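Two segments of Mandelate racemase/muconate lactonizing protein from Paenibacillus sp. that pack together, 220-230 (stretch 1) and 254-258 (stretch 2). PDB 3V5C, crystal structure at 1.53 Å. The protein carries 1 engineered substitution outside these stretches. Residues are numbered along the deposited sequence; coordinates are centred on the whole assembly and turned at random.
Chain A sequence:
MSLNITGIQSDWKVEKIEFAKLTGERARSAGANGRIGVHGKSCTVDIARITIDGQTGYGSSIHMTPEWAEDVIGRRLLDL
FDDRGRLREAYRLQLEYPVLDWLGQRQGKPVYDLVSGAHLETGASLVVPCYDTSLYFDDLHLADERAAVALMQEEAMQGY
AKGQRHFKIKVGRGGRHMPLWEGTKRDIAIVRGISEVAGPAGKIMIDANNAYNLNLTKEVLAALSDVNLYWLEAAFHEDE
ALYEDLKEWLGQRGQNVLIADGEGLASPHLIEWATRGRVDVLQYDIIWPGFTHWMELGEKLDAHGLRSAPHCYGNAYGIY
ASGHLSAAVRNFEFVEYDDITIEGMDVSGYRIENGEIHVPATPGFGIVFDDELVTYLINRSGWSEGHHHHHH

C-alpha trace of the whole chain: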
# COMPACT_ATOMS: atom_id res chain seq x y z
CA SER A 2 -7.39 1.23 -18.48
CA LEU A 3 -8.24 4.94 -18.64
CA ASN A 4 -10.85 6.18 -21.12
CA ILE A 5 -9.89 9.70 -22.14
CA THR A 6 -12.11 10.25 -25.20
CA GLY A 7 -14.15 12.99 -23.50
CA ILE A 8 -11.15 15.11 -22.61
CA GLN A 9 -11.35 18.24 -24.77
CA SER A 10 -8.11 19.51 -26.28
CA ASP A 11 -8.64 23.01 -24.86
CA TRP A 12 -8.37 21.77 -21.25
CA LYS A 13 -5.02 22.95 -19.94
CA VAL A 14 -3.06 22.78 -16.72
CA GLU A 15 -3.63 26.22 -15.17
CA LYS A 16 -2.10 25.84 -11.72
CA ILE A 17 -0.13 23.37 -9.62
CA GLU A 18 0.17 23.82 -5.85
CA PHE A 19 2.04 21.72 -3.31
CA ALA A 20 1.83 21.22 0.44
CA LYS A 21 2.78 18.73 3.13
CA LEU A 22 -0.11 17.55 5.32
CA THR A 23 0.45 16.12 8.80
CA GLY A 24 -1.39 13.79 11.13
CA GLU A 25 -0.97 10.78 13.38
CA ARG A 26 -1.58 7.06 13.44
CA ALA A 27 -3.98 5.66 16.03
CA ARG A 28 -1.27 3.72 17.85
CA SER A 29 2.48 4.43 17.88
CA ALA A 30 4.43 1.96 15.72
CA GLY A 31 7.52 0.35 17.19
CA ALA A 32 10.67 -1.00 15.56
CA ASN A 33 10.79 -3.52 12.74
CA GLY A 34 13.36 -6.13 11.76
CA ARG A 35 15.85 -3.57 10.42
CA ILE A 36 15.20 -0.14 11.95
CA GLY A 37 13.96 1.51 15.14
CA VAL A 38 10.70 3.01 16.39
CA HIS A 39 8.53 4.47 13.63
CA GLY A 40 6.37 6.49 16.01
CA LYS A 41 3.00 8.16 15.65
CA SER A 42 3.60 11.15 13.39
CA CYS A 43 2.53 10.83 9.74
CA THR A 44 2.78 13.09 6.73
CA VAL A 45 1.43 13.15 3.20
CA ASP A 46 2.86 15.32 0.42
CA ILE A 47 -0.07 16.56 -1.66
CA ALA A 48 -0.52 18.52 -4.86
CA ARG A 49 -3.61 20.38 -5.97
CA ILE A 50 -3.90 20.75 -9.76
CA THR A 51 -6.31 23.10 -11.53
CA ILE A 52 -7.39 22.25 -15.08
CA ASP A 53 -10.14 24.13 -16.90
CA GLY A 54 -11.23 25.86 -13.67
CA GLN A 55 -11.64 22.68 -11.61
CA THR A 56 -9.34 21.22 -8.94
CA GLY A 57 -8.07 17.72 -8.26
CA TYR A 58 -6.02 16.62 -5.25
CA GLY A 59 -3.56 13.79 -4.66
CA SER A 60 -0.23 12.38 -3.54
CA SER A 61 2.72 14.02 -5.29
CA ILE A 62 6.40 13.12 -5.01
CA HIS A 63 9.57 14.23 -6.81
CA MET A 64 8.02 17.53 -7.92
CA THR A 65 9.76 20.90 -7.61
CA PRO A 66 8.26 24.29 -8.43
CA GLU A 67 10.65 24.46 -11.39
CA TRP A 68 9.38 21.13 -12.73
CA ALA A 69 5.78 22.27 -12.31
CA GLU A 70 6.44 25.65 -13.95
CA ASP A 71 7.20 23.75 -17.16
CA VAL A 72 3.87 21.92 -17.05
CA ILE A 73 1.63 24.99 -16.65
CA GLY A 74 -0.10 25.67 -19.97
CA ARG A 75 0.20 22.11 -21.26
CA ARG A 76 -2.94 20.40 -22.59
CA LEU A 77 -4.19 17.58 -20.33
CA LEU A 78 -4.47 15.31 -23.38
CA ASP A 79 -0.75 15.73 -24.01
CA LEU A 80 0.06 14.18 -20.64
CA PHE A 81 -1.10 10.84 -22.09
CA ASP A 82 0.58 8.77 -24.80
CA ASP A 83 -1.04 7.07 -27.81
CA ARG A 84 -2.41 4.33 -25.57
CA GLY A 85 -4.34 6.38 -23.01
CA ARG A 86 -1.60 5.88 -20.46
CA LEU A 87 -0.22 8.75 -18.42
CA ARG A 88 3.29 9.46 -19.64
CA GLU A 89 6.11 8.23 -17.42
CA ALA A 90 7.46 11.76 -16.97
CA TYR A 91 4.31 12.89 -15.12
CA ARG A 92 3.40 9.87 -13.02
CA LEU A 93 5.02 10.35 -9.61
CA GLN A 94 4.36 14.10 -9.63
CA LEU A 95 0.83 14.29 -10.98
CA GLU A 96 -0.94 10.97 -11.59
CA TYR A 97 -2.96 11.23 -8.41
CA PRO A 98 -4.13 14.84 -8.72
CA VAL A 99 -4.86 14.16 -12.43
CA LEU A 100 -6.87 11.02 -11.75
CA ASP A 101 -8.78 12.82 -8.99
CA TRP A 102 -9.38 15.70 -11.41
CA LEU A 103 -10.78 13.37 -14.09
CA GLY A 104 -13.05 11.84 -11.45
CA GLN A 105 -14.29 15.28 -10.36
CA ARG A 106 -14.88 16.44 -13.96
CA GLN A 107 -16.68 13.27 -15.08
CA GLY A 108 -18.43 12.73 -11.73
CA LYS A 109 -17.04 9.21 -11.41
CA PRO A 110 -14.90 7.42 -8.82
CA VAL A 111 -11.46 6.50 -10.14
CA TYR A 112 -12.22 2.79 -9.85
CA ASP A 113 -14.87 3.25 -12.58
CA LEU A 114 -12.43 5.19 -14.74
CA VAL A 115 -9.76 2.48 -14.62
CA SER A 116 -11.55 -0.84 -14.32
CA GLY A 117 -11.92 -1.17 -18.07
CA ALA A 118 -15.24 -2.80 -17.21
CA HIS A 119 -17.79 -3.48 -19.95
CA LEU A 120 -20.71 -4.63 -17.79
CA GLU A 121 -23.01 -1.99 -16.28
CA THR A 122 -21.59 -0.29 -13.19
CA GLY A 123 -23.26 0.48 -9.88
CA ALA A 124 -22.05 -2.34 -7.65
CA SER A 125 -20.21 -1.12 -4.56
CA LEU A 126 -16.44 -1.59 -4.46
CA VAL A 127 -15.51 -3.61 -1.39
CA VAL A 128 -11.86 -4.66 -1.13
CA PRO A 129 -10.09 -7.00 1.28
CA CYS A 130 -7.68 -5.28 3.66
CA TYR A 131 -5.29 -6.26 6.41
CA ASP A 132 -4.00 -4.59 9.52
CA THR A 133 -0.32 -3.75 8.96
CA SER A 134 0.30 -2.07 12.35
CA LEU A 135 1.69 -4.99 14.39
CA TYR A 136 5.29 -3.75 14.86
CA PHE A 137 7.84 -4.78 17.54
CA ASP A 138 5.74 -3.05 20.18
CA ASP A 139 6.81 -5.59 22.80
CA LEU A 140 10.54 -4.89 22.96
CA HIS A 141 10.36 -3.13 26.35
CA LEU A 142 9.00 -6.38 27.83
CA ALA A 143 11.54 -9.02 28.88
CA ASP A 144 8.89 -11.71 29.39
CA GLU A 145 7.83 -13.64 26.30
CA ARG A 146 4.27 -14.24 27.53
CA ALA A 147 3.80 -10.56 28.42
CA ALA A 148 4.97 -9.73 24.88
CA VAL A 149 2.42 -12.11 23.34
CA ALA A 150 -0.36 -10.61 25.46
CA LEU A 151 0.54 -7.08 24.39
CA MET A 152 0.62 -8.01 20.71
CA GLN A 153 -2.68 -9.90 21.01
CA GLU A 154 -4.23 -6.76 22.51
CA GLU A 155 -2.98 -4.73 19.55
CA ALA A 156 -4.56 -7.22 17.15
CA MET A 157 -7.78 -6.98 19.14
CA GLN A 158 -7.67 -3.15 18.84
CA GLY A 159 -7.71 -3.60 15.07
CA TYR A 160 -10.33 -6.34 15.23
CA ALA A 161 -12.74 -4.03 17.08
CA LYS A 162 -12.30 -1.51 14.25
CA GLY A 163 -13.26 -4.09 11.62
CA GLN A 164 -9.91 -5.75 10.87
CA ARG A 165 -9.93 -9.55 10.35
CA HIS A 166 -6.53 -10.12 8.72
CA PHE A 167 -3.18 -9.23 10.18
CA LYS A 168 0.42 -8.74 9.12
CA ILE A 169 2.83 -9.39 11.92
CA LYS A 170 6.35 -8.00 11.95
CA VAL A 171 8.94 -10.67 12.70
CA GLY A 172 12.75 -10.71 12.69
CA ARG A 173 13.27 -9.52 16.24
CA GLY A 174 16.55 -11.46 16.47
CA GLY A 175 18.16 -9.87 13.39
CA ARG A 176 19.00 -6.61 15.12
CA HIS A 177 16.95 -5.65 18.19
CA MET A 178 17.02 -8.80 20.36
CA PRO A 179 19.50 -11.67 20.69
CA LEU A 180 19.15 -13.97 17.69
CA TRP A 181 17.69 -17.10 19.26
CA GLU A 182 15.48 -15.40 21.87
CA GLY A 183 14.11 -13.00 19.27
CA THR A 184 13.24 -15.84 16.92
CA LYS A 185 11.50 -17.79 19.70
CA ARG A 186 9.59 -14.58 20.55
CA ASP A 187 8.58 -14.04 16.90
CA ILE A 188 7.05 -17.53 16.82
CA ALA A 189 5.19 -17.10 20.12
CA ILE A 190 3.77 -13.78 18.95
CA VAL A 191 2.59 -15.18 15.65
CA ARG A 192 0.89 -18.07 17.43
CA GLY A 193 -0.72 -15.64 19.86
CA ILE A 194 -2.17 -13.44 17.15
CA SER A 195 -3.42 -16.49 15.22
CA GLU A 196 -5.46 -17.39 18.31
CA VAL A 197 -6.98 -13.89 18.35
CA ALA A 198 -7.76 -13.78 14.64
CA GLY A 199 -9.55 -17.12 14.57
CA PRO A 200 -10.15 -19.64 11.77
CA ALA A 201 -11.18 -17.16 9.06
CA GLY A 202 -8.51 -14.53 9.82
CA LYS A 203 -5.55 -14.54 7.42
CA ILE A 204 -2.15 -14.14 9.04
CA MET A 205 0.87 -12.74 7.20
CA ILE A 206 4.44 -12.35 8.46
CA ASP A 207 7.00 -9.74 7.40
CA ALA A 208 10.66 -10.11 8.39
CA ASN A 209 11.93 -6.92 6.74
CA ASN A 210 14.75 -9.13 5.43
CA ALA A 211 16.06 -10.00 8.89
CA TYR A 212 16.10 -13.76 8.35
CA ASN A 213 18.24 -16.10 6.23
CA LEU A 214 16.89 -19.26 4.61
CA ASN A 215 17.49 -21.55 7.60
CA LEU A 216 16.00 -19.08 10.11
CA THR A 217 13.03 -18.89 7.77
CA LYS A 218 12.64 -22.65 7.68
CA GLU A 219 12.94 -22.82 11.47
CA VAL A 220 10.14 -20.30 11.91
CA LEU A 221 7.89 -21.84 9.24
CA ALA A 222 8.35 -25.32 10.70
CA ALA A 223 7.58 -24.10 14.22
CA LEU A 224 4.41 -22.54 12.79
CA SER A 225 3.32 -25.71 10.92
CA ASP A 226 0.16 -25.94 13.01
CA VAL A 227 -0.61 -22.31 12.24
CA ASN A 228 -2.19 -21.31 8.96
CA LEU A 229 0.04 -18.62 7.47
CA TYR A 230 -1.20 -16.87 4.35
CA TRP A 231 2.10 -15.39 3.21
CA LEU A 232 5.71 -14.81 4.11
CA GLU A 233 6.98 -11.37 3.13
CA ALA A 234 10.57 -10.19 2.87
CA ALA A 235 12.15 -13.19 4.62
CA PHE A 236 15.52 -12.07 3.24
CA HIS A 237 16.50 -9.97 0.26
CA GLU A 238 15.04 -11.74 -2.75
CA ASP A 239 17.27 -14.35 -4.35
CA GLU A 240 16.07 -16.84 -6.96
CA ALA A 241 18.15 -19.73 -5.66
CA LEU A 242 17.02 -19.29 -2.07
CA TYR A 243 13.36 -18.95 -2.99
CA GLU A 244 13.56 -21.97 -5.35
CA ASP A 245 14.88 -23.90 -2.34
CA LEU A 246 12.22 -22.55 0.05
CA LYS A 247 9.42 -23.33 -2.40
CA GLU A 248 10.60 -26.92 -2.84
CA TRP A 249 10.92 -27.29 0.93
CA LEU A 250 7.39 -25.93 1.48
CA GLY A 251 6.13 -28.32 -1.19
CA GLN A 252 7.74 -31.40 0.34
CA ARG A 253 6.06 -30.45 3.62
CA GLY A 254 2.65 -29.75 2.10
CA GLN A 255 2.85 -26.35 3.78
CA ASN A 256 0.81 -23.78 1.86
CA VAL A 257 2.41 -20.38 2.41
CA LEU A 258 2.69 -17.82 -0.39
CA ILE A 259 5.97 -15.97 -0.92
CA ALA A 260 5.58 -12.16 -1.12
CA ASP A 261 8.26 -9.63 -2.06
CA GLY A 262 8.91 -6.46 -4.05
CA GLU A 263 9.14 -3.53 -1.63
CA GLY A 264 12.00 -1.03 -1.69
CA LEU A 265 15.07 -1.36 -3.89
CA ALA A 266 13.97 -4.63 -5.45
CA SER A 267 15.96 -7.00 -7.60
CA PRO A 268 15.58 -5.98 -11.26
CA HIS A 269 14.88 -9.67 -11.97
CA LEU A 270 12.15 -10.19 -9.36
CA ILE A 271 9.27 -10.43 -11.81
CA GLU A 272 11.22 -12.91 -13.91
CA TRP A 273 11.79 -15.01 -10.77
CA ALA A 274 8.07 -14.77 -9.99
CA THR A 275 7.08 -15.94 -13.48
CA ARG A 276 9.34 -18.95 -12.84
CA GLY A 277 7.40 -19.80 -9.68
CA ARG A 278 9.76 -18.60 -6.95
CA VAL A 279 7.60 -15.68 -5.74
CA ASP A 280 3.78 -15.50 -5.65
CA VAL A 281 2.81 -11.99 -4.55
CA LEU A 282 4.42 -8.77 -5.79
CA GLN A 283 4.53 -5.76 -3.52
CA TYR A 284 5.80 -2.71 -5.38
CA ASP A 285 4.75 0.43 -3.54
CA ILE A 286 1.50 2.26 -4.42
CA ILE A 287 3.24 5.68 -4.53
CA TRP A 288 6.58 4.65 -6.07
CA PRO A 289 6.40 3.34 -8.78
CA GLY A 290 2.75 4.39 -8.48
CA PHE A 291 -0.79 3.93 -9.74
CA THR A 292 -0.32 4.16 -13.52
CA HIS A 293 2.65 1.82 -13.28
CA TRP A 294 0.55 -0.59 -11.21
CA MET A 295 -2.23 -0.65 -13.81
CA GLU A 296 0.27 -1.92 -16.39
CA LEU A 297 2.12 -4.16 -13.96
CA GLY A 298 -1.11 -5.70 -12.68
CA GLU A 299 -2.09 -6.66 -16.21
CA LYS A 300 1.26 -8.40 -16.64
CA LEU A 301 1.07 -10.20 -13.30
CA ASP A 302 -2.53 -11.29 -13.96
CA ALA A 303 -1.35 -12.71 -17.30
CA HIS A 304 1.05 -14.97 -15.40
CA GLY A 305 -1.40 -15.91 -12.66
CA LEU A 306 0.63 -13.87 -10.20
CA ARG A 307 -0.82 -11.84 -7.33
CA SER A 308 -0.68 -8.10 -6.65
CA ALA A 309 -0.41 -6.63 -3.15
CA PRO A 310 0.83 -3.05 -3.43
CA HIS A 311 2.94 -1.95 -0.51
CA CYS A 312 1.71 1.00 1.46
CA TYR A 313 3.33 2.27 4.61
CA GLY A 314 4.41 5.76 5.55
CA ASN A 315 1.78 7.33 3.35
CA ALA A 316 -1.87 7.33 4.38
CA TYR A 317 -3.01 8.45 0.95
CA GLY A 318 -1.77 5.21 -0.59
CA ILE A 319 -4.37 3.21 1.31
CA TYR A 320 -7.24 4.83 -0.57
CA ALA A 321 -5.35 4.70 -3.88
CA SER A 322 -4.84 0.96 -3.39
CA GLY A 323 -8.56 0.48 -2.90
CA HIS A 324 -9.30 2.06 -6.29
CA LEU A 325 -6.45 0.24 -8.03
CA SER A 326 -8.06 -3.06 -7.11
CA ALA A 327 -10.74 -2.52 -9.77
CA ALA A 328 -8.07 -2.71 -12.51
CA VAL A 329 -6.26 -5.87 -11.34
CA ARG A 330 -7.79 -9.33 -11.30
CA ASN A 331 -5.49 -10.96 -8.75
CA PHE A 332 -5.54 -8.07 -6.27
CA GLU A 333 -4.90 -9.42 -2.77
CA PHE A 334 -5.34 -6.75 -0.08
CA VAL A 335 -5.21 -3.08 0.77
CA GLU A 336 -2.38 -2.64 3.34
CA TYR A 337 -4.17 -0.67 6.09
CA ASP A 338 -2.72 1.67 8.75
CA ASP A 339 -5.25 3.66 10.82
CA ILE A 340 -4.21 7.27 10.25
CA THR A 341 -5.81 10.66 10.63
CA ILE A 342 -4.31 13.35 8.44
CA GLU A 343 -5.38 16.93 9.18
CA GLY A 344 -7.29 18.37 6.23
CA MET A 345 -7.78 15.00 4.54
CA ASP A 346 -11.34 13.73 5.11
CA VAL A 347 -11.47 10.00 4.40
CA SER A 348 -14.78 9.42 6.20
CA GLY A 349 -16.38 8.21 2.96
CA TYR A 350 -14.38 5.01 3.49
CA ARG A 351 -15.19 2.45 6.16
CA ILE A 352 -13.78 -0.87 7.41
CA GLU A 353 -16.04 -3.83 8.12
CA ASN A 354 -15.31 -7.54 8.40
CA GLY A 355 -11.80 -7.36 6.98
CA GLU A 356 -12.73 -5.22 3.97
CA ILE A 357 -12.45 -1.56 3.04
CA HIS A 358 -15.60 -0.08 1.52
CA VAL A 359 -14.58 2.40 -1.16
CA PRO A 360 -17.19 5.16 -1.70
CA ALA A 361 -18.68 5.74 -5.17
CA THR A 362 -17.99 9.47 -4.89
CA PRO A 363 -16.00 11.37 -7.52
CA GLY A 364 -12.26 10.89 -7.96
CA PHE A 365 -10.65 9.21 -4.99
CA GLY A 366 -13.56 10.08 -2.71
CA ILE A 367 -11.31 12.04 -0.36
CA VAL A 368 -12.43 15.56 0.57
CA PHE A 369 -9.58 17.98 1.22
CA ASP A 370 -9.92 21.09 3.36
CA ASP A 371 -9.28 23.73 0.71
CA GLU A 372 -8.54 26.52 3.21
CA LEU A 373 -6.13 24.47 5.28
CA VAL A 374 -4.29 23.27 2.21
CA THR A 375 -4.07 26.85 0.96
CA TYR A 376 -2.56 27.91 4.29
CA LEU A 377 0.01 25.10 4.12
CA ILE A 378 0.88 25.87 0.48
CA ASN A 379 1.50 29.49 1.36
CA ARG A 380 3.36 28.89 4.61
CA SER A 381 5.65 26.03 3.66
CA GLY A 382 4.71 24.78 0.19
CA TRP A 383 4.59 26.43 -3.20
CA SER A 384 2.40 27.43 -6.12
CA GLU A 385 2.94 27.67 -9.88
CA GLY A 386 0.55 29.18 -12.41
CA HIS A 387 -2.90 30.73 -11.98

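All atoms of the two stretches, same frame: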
# COMPACT_ATOMS: atom_id res chain seq x y z
N VAL A 220 11.38 -20.98 11.54
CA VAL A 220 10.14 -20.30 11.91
C VAL A 220 8.91 -20.94 11.25
O VAL A 220 7.89 -21.18 11.92
CB VAL A 220 10.24 -18.84 11.55
CG1 VAL A 220 8.88 -18.17 11.68
CG2 VAL A 220 11.29 -18.16 12.43
N LEU A 221 9.00 -21.22 9.96
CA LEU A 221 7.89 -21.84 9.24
C LEU A 221 7.56 -23.22 9.80
O LEU A 221 6.38 -23.57 9.92
CB LEU A 221 8.19 -21.93 7.74
CG LEU A 221 8.25 -20.59 7.02
CD1 LEU A 221 8.66 -20.77 5.57
CD2 LEU A 221 6.89 -19.92 7.10
N ALA A 222 8.58 -24.00 10.13
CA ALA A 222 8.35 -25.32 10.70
C ALA A 222 7.66 -25.19 12.05
O ALA A 222 6.67 -25.87 12.32
CB ALA A 222 9.65 -26.12 10.80
N ALA A 223 8.17 -24.29 12.90
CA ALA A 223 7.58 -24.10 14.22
C ALA A 223 6.11 -23.72 14.08
O ALA A 223 5.29 -24.13 14.90
CB ALA A 223 8.35 -23.03 14.99
N LEU A 224 5.78 -22.99 13.03
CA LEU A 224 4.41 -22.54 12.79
C LEU A 224 3.60 -23.46 11.87
O LEU A 224 2.61 -23.03 11.29
CB LEU A 224 4.39 -21.10 12.28
CG LEU A 224 4.98 -20.05 13.24
CD1 LEU A 224 5.25 -18.75 12.52
CD2 LEU A 224 4.05 -19.80 14.44
N SER A 225 4.02 -24.72 11.75
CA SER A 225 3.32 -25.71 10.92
C SER A 225 1.84 -25.79 11.25
O SER A 225 0.99 -25.89 10.36
CB SER A 225 3.93 -27.09 11.11
OG SER A 225 5.23 -27.16 10.54
N ASP A 226 1.53 -25.77 12.55
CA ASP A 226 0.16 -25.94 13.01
C ASP A 226 -0.63 -24.64 12.90
O ASP A 226 -1.81 -24.58 13.24
CB ASP A 226 0.12 -26.46 14.45
CG ASP A 226 1.11 -25.75 15.37
OD1 ASP A 226 1.76 -24.77 14.94
OD2 ASP A 226 1.24 -26.19 16.54
N VAL A 227 0.03 -23.60 12.41
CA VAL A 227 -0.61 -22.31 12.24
C VAL A 227 -0.79 -22.05 10.76
O VAL A 227 0.12 -22.26 9.97
CB VAL A 227 0.27 -21.18 12.82
CG1 VAL A 227 -0.29 -19.83 12.43
CG2 VAL A 227 0.41 -21.32 14.32
N ASN A 228 -1.97 -21.60 10.37
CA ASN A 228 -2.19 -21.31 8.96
C ASN A 228 -1.66 -19.92 8.66
O ASN A 228 -2.15 -18.93 9.20
CB ASN A 228 -3.67 -21.46 8.58
CG ASN A 228 -4.18 -22.88 8.78
OD1 ASN A 228 -5.19 -23.09 9.46
ND2 ASN A 228 -3.48 -23.85 8.20
N LEU A 229 -0.60 -19.87 7.86
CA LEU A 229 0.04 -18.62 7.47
C LEU A 229 -0.30 -18.39 6.01
O LEU A 229 -0.09 -19.27 5.17
CB LEU A 229 1.56 -18.74 7.60
CG LEU A 229 2.14 -18.87 9.00
CD1 LEU A 229 3.63 -19.08 8.88
CD2 LEU A 229 1.83 -17.61 9.80
N TYR A 230 -0.80 -17.20 5.70
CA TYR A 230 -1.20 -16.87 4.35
C TYR A 230 -0.01 -16.54 3.46
O TYR A 230 0.12 -17.08 2.37
CB TYR A 230 -2.22 -15.74 4.35
CG TYR A 230 -2.83 -15.48 3.00
CD1 TYR A 230 -3.71 -16.39 2.43
CD2 TYR A 230 -2.52 -14.35 2.27
CE1 TYR A 230 -4.25 -16.18 1.19
CE2 TYR A 230 -3.06 -14.12 1.03
CZ TYR A 230 -3.93 -15.05 0.49
OH TYR A 230 -4.49 -14.83 -0.74
N GLY A 254 4.06 -30.01 2.31
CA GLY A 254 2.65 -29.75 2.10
C GLY A 254 2.19 -28.49 2.82
O GLY A 254 1.01 -28.32 3.13
N GLN A 255 3.14 -27.59 3.08
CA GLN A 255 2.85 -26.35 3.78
C GLN A 255 2.54 -25.24 2.78
O GLN A 255 3.40 -24.83 2.00
CB GLN A 255 4.04 -25.97 4.69
CG GLN A 255 3.79 -24.77 5.60
CD GLN A 255 4.83 -24.63 6.70
OE1 GLN A 255 5.85 -25.32 6.71
NE2 GLN A 255 4.56 -23.74 7.65
N ASN A 256 1.29 -24.79 2.80
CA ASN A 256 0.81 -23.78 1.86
C ASN A 256 1.00 -22.37 2.40
O ASN A 256 0.14 -21.85 3.12
CB ASN A 256 -0.67 -24.01 1.56
CG ASN A 256 -0.94 -25.42 1.07
OD1 ASN A 256 -0.17 -25.96 0.27
ND2 ASN A 256 -2.00 -26.03 1.57
N VAL A 257 2.12 -21.77 2.05
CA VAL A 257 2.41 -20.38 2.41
C VAL A 257 2.89 -19.66 1.15
O VAL A 257 3.83 -20.12 0.49
CB VAL A 257 3.51 -20.34 3.48
CG1 VAL A 257 3.88 -18.90 3.83
CG2 VAL A 257 3.06 -21.11 4.73
N LEU A 258 2.23 -18.57 0.78
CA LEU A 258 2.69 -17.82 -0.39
C LEU A 258 3.94 -17.03 -0.06
O LEU A 258 4.14 -16.64 1.10
CB LEU A 258 1.60 -16.85 -0.86
CG LEU A 258 0.29 -17.51 -1.26
CD1 LEU A 258 -0.83 -16.49 -1.25
CD2 LEU A 258 0.42 -18.18 -2.62
O HOH W 1 1.74 -22.68 8.06
O HOH W 2 -0.07 -22.18 6.09
O HOH W 3 -1.47 -19.26 1.45

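The contact is a small mixed one, 369 Å² counted over both sides, in which one direct hydrogen bond at each end and bridging waters between them join two largely irregular segments over a few apolar side chains. At the first end, stretch 1 leaves its helix at Leu224 and makes a type I turn to Val227, closed by Val227 N to Leu224 O at 2.9 Å. Gln255 points its CA-to-CB bond toward this region and, with chi1 and chi2 both t, extends far enough for its NE2 to donate to Leu221 O at 2.9 Å, nearly linear at 173°. Gln255 NE2 also donates to water 1 at 3.0 Å, and that water lies 2.5 Å from Val227 O, so a single amide serves both the end of the helix and the turn beyond it. Ser225 borders the glutamine but spends its hydroxyl locally, Ser225 OG donating to Ala222 O at 2.6 Å. At the other end the link is between backbones: Leu258 N donates to Tyr230 O at 3.0 Å and 162°. Just before it, Leu229 O and Asn256 O approach to 3.3 Å; both are acceptors, so they cannot bond to each other. Water 2 bridges the same two residues, accepting from Leu229 N at 3.0 Å and donating to Asn256 O at 3.0 Å. Val257 CG2 packs 4.0 Å from Leu229 CB, two aliphatic side chains, both buried. Tyr230 has its CA-to-CB bond directed away, yet the end of its side chain comes nearer, and Leu258 CD1 sits over one face of the Tyr230 ring, 4.1 Å from the centroid and 22° off the normal, a CH-pi contact. Tyrosine suits this partly exposed position: its face takes the leucine methyl while its OH is hydrogen-bonded elsewhere in the structure.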